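Local atomic coordinates of protein HI_1472 (Haemophilus influenzae, PDB entry 3PSH), a protein that binds molybdate and tungstate in the periplasm and serves the MolBC transporter as the solute-binding subunit for low-affinity molybdate import. Residues L8-T13 with E97-I102; N65-G70 with L81-D86; Y187-D192 with Q255-I260. All coordinates share one frame; numbering follows the deposited sequence.

Contact 1. Residues L8-T13 with E97-I102; sequences LDRKVT and EMIKQI
L8 and I99 mark the closest approach of the two backbones, their CA atoms still 11.5 Å apart, so the loop leading into strand 11-14 and the helix 96-103 meet through side chains alone and bury just 99 Å² between them. The case illustrates how one branched residue on a helix can serve two different neighbours. I99 sends its two arms different ways and, touching both partners, accounts for about half of the buried surface. The longer arm, extended at chi2 (171°), ends in CD1 and meets L8 head on: the two side chains reach toward each other tip to tip, with L8 CD1 4.2 Å from I99 CD1. L8 is itself extended beyond its CB, and it also touches A111 of strand 109-112.

In fold terms, strands 2-5 and 11-14 form a small antiparallel hairpin at the N-terminus, and L8 and R10 belong to the connection between them. Helix 96-103 is the crossover between parallel strands 87-91 and 109-112 of the N-terminal lobe, a beta-alpha-beta unit. The hairpin connection meets this crossover helix at the surface of the protein.

The shorter arm of I99, CG2, attends to R10. The two side chains slide past one another in opposite directions, and R10 NH2 lies 4.0 Å from I99 CG2, the methyl approaching the guanidinium obliquely. A bend at chi3 (69°) folds the end of the arginine back from a straight course. The polar work of this group is done elsewhere: R10 NH1 bonds to the carbonyl O of V109, at the start of strand 109-112, and forms a salt bridge with OD2 of D6, next to strand 2-5 of the hairpin.

Contact 2. Residues N65-G70 with L81-D86; sequences NMAMPG and LALKPD
The nearest thing to a flat group here is the puckered pyrrolidine ring of P69, met along its CB-CG-CD rim by a single methyl of L83. The corner atom leads, with P69 CG 3.7 Å from L83 CD1, while P69 CB and P69 CD each stand 4.1 Å from the same methyl. The two side chains cross at about a right angle. The proline also packs on V22 of strand 21-24 and on S79 and L80 of helix 77-82, so it is buried among strand and helix.

The setting is the crossover connection that leaves edge strand 41-44 of the N-terminal parallel sheet, runs through helices 48-52 and 77-82, and enters strand 87-91, passing over strand 21-24, which lies between the two. Residues 65-70 belong to the long irregular part before helix 77-82, and L83 follows that helix closely, so the contact brings the approach to the helix against its exit. K84 then takes a positive phi as the chain leaves helical geometry.

L83 carries the contact by holding its methyls against two different residues. Its CG stands anti to the carbonyl carbon (chi1 -55°), and the extended chi2 sends the fork toward residues 65-70. The same leucine also touches V22 and V42, on neighbouring strands of the sheet. No hydrogen bond joins the two segments; the union is purely apolar. A67 meets the leucine with its lone methyl close to both branches, A67 CB lying 4.0 Å from L83 CD1 and 3.6 Å from L83 CD2.

Contact 3. Residues Y187-D192 with Q255-I260; sequences YMANPD and QGWANI
A buried apolar contact joins Y187 of strand 184-188, with A189 two residues on, to W257 in the connection between helices 247-252 and 261-264. The strand is an inner member of the parallel four-stranded sheet of the C-terminal lobe, part of the two-lobed binding-protein fold. W257 ends a short 3-10 segment and opens a type I turn that runs to I260, the N-cap residue of the following helix.

The indole leads with its six-membered ring. W257 has its CG anti to the carbonyl carbon (chi1 -70°), a setting that carries the ring toward the strand with CH2 as the atom that reaches both Y187 and A189. Y187 CE2 lies near the indole plane, at its edge, 4.1 Å from W257 CH2, and the two side chains cross at about a right angle. I238 of the adjacent strand 237-240 touches all three residues and so shares in the same apolar patch; L227 of helix 227-233 also packs on the tryptophan. The same indole corner serves the alanine too, approached obliquely, with A189 CB 4.4 Å from W257 CH2.

The three contacts sample both lobes of a two-lobed binding protein, with molybdate between them. Contacts 1 and 2 belong to the N-terminal lobe: their centres are 18 Å apart, their nearest atoms about 6 Å, and contact 2 is nested in the chain loop that contact 1 closes. Contact 3 follows later in the chain, its centre 39 Å from each of the others, and lies opposite contact 1 across the chain's centre. None touches the ligand. The side chain of L8 is about 9 Å from that of Y280, a molybdate-binding residue, and the side chain of A189 about 13 Å from the bound ion; contact 2 is away from the site.

Contact 1. Residues L8-T13 with E97-I102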
loop_
_atom_site.group_PDB
_atom_site.type_symbol
_atom_site.label_atom_id
_atom_site.label_comp_id
_atom_site.label_asym_id
_atom_site.label_seq_id
_atom_site.Cartn_x
_atom_site.Cartn_y
_atom_site.Cartn_z
ATOM N N LEU A 8 -13.624 -10.147 -2.328
ATOM C CA LEU A 8 -14.559 -10.547 -1.311
ATOM C C LEU A 8 -15.246 -11.870 -1.786
ATOM O O LEU A 8 -16.345 -12.280 -1.205
ATOM C CB LEU A 8 -15.532 -9.372 -1.068
ATOM C CG LEU A 8 -15.089 -8.052 -0.357
ATOM C CD1 LEU A 8 -16.245 -7.150 -0.165
ATOM C CD2 LEU A 8 -14.499 -8.425 0.952
ATOM N N ASP A 9 -14.672 -12.501 -2.832
ATOM C CA ASP A 9 -15.242 -13.783 -3.418
ATOM C C ASP A 9 -16.682 -13.579 -3.990
ATOM O O ASP A 9 -17.511 -14.521 -4.088
ATOM C CB ASP A 9 -15.208 -14.883 -2.352
ATOM C CG ASP A 9 -13.723 -15.315 -1.952
ATOM O OD1 ASP A 9 -12.735 -15.000 -2.647
ATOM O OD2 ASP A 9 -13.648 -15.980 -0.884
ATOM N N ARG A 10 -16.910 -12.334 -4.400
ATOM C CA ARG A 10 -18.153 -11.994 -5.096
ATOM C C ARG A 10 -18.002 -12.224 -6.572
ATOM O O ARG A 10 -17.014 -11.794 -7.194
ATOM C CB ARG A 10 -18.502 -10.539 -4.844
ATOM C CG ARG A 10 -18.763 -10.270 -3.359
ATOM C CD ARG A 10 -18.729 -8.742 -3.083
ATOM N NE ARG A 10 -19.891 -8.053 -3.707
ATOM C CZ ARG A 10 -19.822 -7.270 -4.797
ATOM N NH1 ARG A 10 -18.696 -7.114 -5.477
ATOM N NH2 ARG A 10 -20.978 -6.717 -5.222
ATOM N N LYS A 11 -18.992 -12.909 -7.172
ATOM C CA LYS A 11 -19.003 -13.039 -8.647
ATOM C C LYS A 11 -19.655 -11.734 -9.166
ATOM O O LYS A 11 -20.839 -11.392 -8.744
ATOM C CB LYS A 11 -19.905 -14.161 -9.121
ATOM C CG LYS A 11 -19.445 -15.507 -8.562
ATOM C CD LYS A 11 -18.063 -15.977 -9.119
ATOM C CE LYS A 11 -17.662 -17.328 -8.445
ATOM N NZ LYS A 11 -16.208 -17.686 -8.605
ATOM N N VAL A 12 -18.966 -11.082 -10.103
ATOM C CA VAL A 12 -19.389 -9.783 -10.629
ATOM C C VAL A 12 -19.384 -9.819 -12.159
ATOM O O VAL A 12 -18.378 -10.147 -12.856
ATOM C CB VAL A 12 -18.430 -8.583 -10.203
ATOM C CG1 VAL A 12 -18.953 -7.219 -10.637
ATOM C CG2 VAL A 12 -18.213 -8.579 -8.732
ATOM N N THR A 13 -20.520 -9.383 -12.655
ATOM C CA THR A 13 -20.626 -9.258 -14.153
ATOM C C THR A 13 -20.314 -7.874 -14.602
ATOM O O THR A 13 -20.904 -6.897 -14.056
ATOM C CB THR A 13 -22.050 -9.672 -14.645
ATOM O OG1 THR A 13 -22.319 -11.004 -14.186
ATOM C CG2 THR A 13 -22.076 -9.698 -16.141
ATOM N N GLU A 97 -23.365 -1.278 3.495
ATOM C CA GLU A 97 -24.404 -0.288 3.102
ATOM C C GLU A 97 -23.983 0.490 1.842
ATOM O O GLU A 97 -24.788 0.856 1.009
ATOM C CB GLU A 97 -24.663 0.663 4.305
ATOM C CG GLU A 97 -25.534 1.875 3.982
ATOM C CD GLU A 97 -25.710 2.839 5.199
ATOM O OE1 GLU A 97 -25.087 2.564 6.265
ATOM O OE2 GLU A 97 -26.423 3.857 5.090
ATOM N N MET A 98 -22.708 0.733 1.718
ATOM C CA MET A 98 -22.123 1.488 0.624
ATOM C C MET A 98 -22.143 0.618 -0.628
ATOM O O MET A 98 -22.486 1.123 -1.719
ATOM C CB MET A 98 -20.657 1.853 0.983
ATOM C CG MET A 98 -19.915 2.420 -0.203
ATOM S SD MET A 98 -18.145 2.676 0.238
ATOM C CE MET A 98 -17.433 3.177 -1.348
ATOM N N ILE A 99 -21.689 -0.641 -0.520
ATOM C CA ILE A 99 -21.746 -1.560 -1.689
ATOM C C ILE A 99 -23.226 -1.669 -2.166
ATOM O O ILE A 99 -23.492 -1.616 -3.379
ATOM C CB ILE A 99 -21.203 -2.946 -1.306
ATOM C CG1 ILE A 99 -19.695 -2.717 -1.134
ATOM C CG2 ILE A 99 -21.536 -3.983 -2.392
ATOM C CD1 ILE A 99 -18.885 -3.947 -0.500
ATOM N N LYS A 100 -24.149 -1.823 -1.217
ATOM C CA LYS A 100 -25.588 -1.941 -1.530
ATOM C C LYS A 100 -26.083 -0.670 -2.234
ATOM O O LYS A 100 -26.829 -0.813 -3.192
ATOM C CB LYS A 100 -26.439 -2.243 -0.285
ATOM C CG LYS A 100 -27.964 -2.479 -0.613
ATOM C CD LYS A 100 -28.635 -2.984 0.654
ATOM C CE LYS A 100 -30.176 -3.156 0.533
ATOM N NZ LYS A 100 -30.857 -1.881 0.085
ATOM N N GLN A 101 -25.706 0.530 -1.752
ATOM C CA GLN A 101 -26.061 1.817 -2.508
ATOM C C GLN A 101 -25.695 1.697 -4.005
ATOM O O GLN A 101 -26.470 2.042 -4.855
ATOM C CB GLN A 101 -25.485 3.083 -1.897
ATOM C CG GLN A 101 -26.134 3.423 -0.587
ATOM C CD GLN A 101 -25.835 4.824 -0.226
ATOM O OE1 GLN A 101 -26.336 5.721 -0.902
ATOM N NE2 GLN A 101 -24.956 5.053 0.814
ATOM N N ILE A 102 -24.496 1.236 -4.290
ATOM C CA ILE A 102 -24.018 1.175 -5.678
ATOM C C ILE A 102 -24.703 0.010 -6.457
ATOM O O ILE A 102 -25.188 0.267 -7.547
ATOM C CB ILE A 102 -22.459 1.021 -5.671
ATOM C CG1 ILE A 102 -21.772 2.232 -4.926
ATOM C CG2 ILE A 102 -22.004 0.846 -7.059
ATOM C CD1 ILE A 102 -20.313 1.905 -4.654
#

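Contact 2. Residues N65-G70 with L81-D86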
loop_
_atom_site.group_PDB
_atom_site.type_symbol
_atom_site.label_atom_id
_atom_site.label_comp_id
_atom_site.label_asym_id
_atom_site.label_seq_id
_atom_site.Cartn_x
_atom_site.Cartn_y
_atom_site.Cartn_z
ATOM N N ASN A 65 -7.981 16.898 -12.100
ATOM C CA ASN A 65 -9.360 17.315 -12.522
ATOM C C ASN A 65 -10.340 16.144 -12.537
ATOM O O ASN A 65 -11.491 16.210 -13.063
ATOM C CB ASN A 65 -9.282 17.964 -13.906
ATOM C CG ASN A 65 -8.463 19.279 -13.915
ATOM O OD1 ASN A 65 -7.728 19.525 -14.864
ATOM N ND2 ASN A 65 -8.601 20.099 -12.882
ATOM N N MET A 66 -9.909 15.020 -11.960
ATOM C CA MET A 66 -10.774 13.892 -11.809
ATOM C C MET A 66 -11.949 14.170 -10.861
ATOM O O MET A 66 -11.792 14.714 -9.734
ATOM C CB MET A 66 -9.982 12.729 -11.230
ATOM C CG MET A 66 -10.317 11.332 -11.605
ATOM S SD MET A 66 -10.418 10.786 -13.340
ATOM C CE MET A 66 -8.791 10.264 -13.793
ATOM N N ALA A 67 -13.160 13.830 -11.305
ATOM C CA ALA A 67 -14.293 13.806 -10.398
ATOM C C ALA A 67 -14.089 12.870 -9.135
ATOM O O ALA A 67 -13.338 11.870 -9.248
ATOM C CB ALA A 67 -15.557 13.330 -11.158
ATOM N N MET A 68 -14.742 13.171 -8.011
ATOM C CA MET A 68 -14.582 12.455 -6.686
ATOM C C MET A 68 -15.925 12.182 -6.057
ATOM O O MET A 68 -16.400 12.919 -5.159
ATOM C CB MET A 68 -13.712 13.353 -5.773
ATOM C CG MET A 68 -12.300 13.424 -6.320
ATOM S SD MET A 68 -11.285 14.638 -5.379
ATOM C CE MET A 68 -11.848 16.224 -6.051
ATOM N N PRO A 69 -16.593 11.123 -6.509
ATOM C CA PRO A 69 -17.971 10.868 -6.101
ATOM C C PRO A 69 -18.122 10.001 -4.871
ATOM O O PRO A 69 -19.192 9.480 -4.626
ATOM C CB PRO A 69 -18.555 10.158 -7.337
ATOM C CG PRO A 69 -17.431 9.259 -7.804
ATOM C CD PRO A 69 -16.240 10.266 -7.678
ATOM N N GLY A 70 -17.010 9.752 -4.157
ATOM C CA GLY A 70 -17.081 8.953 -2.924
ATOM C C GLY A 70 -15.666 8.911 -2.321
ATOM O O GLY A 70 -14.882 9.615 -2.805
ATOM N N LEU A 81 -23.774 8.642 -10.343
ATOM C CA LEU A 81 -24.548 8.447 -11.583
ATOM C C LEU A 81 -24.291 9.469 -12.710
ATOM O O LEU A 81 -24.394 9.092 -13.883
ATOM C CB LEU A 81 -26.073 8.331 -11.339
ATOM C CG LEU A 81 -26.445 7.088 -10.552
ATOM C CD1 LEU A 81 -27.904 7.163 -10.113
ATOM C CD2 LEU A 81 -26.252 5.791 -11.436
ATOM N N ALA A 82 -23.986 10.713 -12.408
ATOM C CA ALA A 82 -23.773 11.682 -13.466
ATOM C C ALA A 82 -22.497 11.293 -14.304
ATOM O O ALA A 82 -22.328 11.737 -15.465
ATOM C CB ALA A 82 -23.634 13.075 -12.873
ATOM N N LEU A 83 -21.538 10.588 -13.657
ATOM C CA LEU A 83 -20.321 10.139 -14.339
ATOM C C LEU A 83 -20.577 8.992 -15.324
ATOM O O LEU A 83 -19.647 8.582 -16.097
ATOM C CB LEU A 83 -19.199 9.690 -13.379
ATOM C CG LEU A 83 -18.892 10.794 -12.408
ATOM C CD1 LEU A 83 -17.874 10.065 -11.394
ATOM C CD2 LEU A 83 -18.241 11.931 -13.184
ATOM N N LYS A 84 -21.791 8.390 -15.296
ATOM C CA LYS A 84 -22.068 7.265 -16.173
ATOM C C LYS A 84 -20.997 6.151 -16.022
ATOM O O LYS A 84 -20.473 5.637 -17.059
ATOM C CB LYS A 84 -22.195 7.690 -17.671
ATOM C CG LYS A 84 -23.476 8.681 -17.805
ATOM C CD LYS A 84 -23.729 9.061 -19.299
ATOM C CE LYS A 84 -24.877 10.133 -19.342
ATOM N NZ LYS A 84 -24.857 10.756 -20.720
ATOM N N PRO A 85 -20.707 5.773 -14.736
ATOM C CA PRO A 85 -19.619 4.742 -14.608
ATOM C C PRO A 85 -20.011 3.392 -15.143
ATOM O O PRO A 85 -21.234 3.048 -15.207
ATOM C CB PRO A 85 -19.396 4.642 -13.128
ATOM C CG PRO A 85 -20.602 5.268 -12.487
ATOM C CD PRO A 85 -21.372 6.064 -13.465
ATOM N N ASP A 86 -19.021 2.633 -15.572
ATOM C CA ASP A 86 -19.305 1.234 -15.941
ATOM C C ASP A 86 -18.835 0.194 -14.899
ATOM O O ASP A 86 -19.212 -0.986 -14.960
ATOM C CB ASP A 86 -18.802 0.925 -17.365
ATOM C CG ASP A 86 -17.358 1.382 -17.657
ATOM O OD1 ASP A 86 -16.607 1.779 -16.715
ATOM O OD2 ASP A 86 -16.914 1.421 -18.864
#

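Contact 3. Residues Y187-D192 with Q255-I260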
loop_
_atom_site.group_PDB
_atom_site.type_symbol
_atom_site.label_atom_id
_atom_site.label_comp_id
_atom_site.label_asym_id
_atom_site.label_seq_id
_atom_site.Cartn_x
_atom_site.Cartn_y
_atom_site.Cartn_z
ATOM N N TYR A 187 9.827 0.953 14.269
ATOM C CA TYR A 187 8.481 1.401 14.589
ATOM C C TYR A 187 8.033 2.314 13.476
ATOM O O TYR A 187 8.775 3.220 13.083
ATOM C CB TYR A 187 8.560 2.218 15.891
ATOM C CG TYR A 187 7.207 2.826 16.293
ATOM C CD1 TYR A 187 6.217 2.018 16.926
ATOM C CD2 TYR A 187 6.938 4.187 16.089
ATOM C CE1 TYR A 187 4.959 2.577 17.300
ATOM C CE2 TYR A 187 5.634 4.744 16.474
ATOM C CZ TYR A 187 4.705 3.911 17.091
ATOM O OH TYR A 187 3.515 4.541 17.352
ATOM N N MET A 188 6.773 2.117 13.059
ATOM C CA MET A 188 6.175 2.966 12.048
ATOM C C MET A 188 5.314 4.062 12.731
ATOM O O MET A 188 4.291 3.769 13.288
ATOM C CB MET A 188 5.375 2.048 11.074
ATOM C CG MET A 188 4.564 2.799 10.118
ATOM S SD MET A 188 5.438 4.012 9.102
ATOM C CE MET A 188 6.449 3.046 8.300
ATOM N N ALA A 189 5.725 5.291 12.613
ATOM C CA ALA A 189 4.972 6.406 13.277
ATOM C C ALA A 189 4.121 7.156 12.219
ATOM O O ALA A 189 4.639 7.792 11.320
ATOM C CB ALA A 189 6.014 7.385 13.940
ATOM N N ASN A 190 2.808 6.944 12.291
ATOM C CA ASN A 190 1.800 7.664 11.510
ATOM C C ASN A 190 1.270 8.853 12.333
ATOM O O ASN A 190 1.554 8.939 13.549
ATOM C CB ASN A 190 0.674 6.707 11.070
ATOM C CG ASN A 190 0.978 6.047 9.765
ATOM O OD1 ASN A 190 2.023 5.454 9.588
ATOM N ND2 ASN A 190 0.051 6.180 8.801
ATOM N N PRO A 191 0.551 9.783 11.690
ATOM C CA PRO A 191 0.035 11.004 12.373
ATOM C C PRO A 191 -0.754 10.668 13.602
ATOM O O PRO A 191 -1.313 9.544 13.782
ATOM C CB PRO A 191 -0.861 11.640 11.299
ATOM C CG PRO A 191 -0.125 11.319 10.054
ATOM C CD PRO A 191 0.257 9.830 10.257
ATOM N N ASP A 192 -0.707 11.587 14.567
ATOM C CA ASP A 192 -1.554 11.404 15.758
ATOM C C ASP A 192 -1.412 10.066 16.541
ATOM O O ASP A 192 -2.430 9.434 16.804
ATOM C CB ASP A 192 -3.016 11.663 15.340
ATOM C CG ASP A 192 -3.178 13.055 14.781
ATOM O OD1 ASP A 192 -2.686 14.003 15.440
ATOM O OD2 ASP A 192 -3.723 13.200 13.662
ATOM N N GLN A 255 9.852 16.724 22.993
ATOM C CA GLN A 255 10.549 16.208 24.164
ATOM C C GLN A 255 10.091 14.850 24.753
ATOM O O GLN A 255 10.928 14.108 25.266
ATOM C CB GLN A 255 10.688 17.332 25.258
ATOM C CG GLN A 255 11.809 17.041 26.355
ATOM C CD GLN A 255 13.292 16.859 25.835
ATOM O OE1 GLN A 255 13.664 17.322 24.735
ATOM N NE2 GLN A 255 14.119 16.160 26.637
ATOM N N GLY A 256 8.815 14.476 24.662
ATOM C CA GLY A 256 8.323 13.209 25.224
ATOM C C GLY A 256 8.959 11.988 24.562
ATOM O O GLY A 256 9.012 10.934 25.145
ATOM N N TRP A 257 9.428 12.185 23.324
ATOM C CA TRP A 257 10.032 11.143 22.473
ATOM C C TRP A 257 11.555 11.071 22.621
ATOM O O TRP A 257 12.200 10.101 22.093
ATOM C CB TRP A 257 9.693 11.365 20.994
ATOM C CG TRP A 257 8.240 11.105 20.686
ATOM C CD1 TRP A 257 7.146 11.816 21.128
ATOM C CD2 TRP A 257 7.744 10.137 19.753
ATOM N NE1 TRP A 257 5.964 11.291 20.544
ATOM C CE2 TRP A 257 6.320 10.224 19.758
ATOM C CE3 TRP A 257 8.343 9.086 19.033
ATOM C CZ2 TRP A 257 5.515 9.355 18.954
ATOM C CZ3 TRP A 257 7.514 8.207 18.267
ATOM C CH2 TRP A 257 6.125 8.376 18.237
ATOM N N ALA A 258 12.143 12.084 23.282
ATOM C CA ALA A 258 13.622 12.258 23.292
ATOM C C ALA A 258 14.522 11.101 23.798
ATOM O O ALA A 258 15.703 10.973 23.361
ATOM C CB ALA A 258 14.007 13.579 24.012
ATOM N N ASN A 259 13.978 10.290 24.707
ATOM C CA ASN A 259 14.709 9.194 25.328
ATOM C C ASN A 259 14.526 7.864 24.593
ATOM O O ASN A 259 15.238 6.911 24.846
ATOM C CB ASN A 259 14.313 8.967 26.785
ATOM C CG ASN A 259 14.863 10.034 27.705
ATOM O OD1 ASN A 259 14.296 10.237 28.755
ATOM N ND2 ASN A 259 15.965 10.710 27.329
ATOM N N ILE A 260 13.560 7.784 23.690
ATOM C CA ILE A 260 13.592 6.641 22.798
ATOM C C ILE A 260 14.932 6.435 22.047
ATOM O O ILE A 260 15.561 7.329 21.471
ATOM C CB ILE A 260 12.404 6.747 21.798
ATOM C CG1 ILE A 260 11.086 6.711 22.558
ATOM C CG2 ILE A 260 12.528 5.682 20.789
ATOM C CD1 ILE A 260 10.018 7.217 21.566
#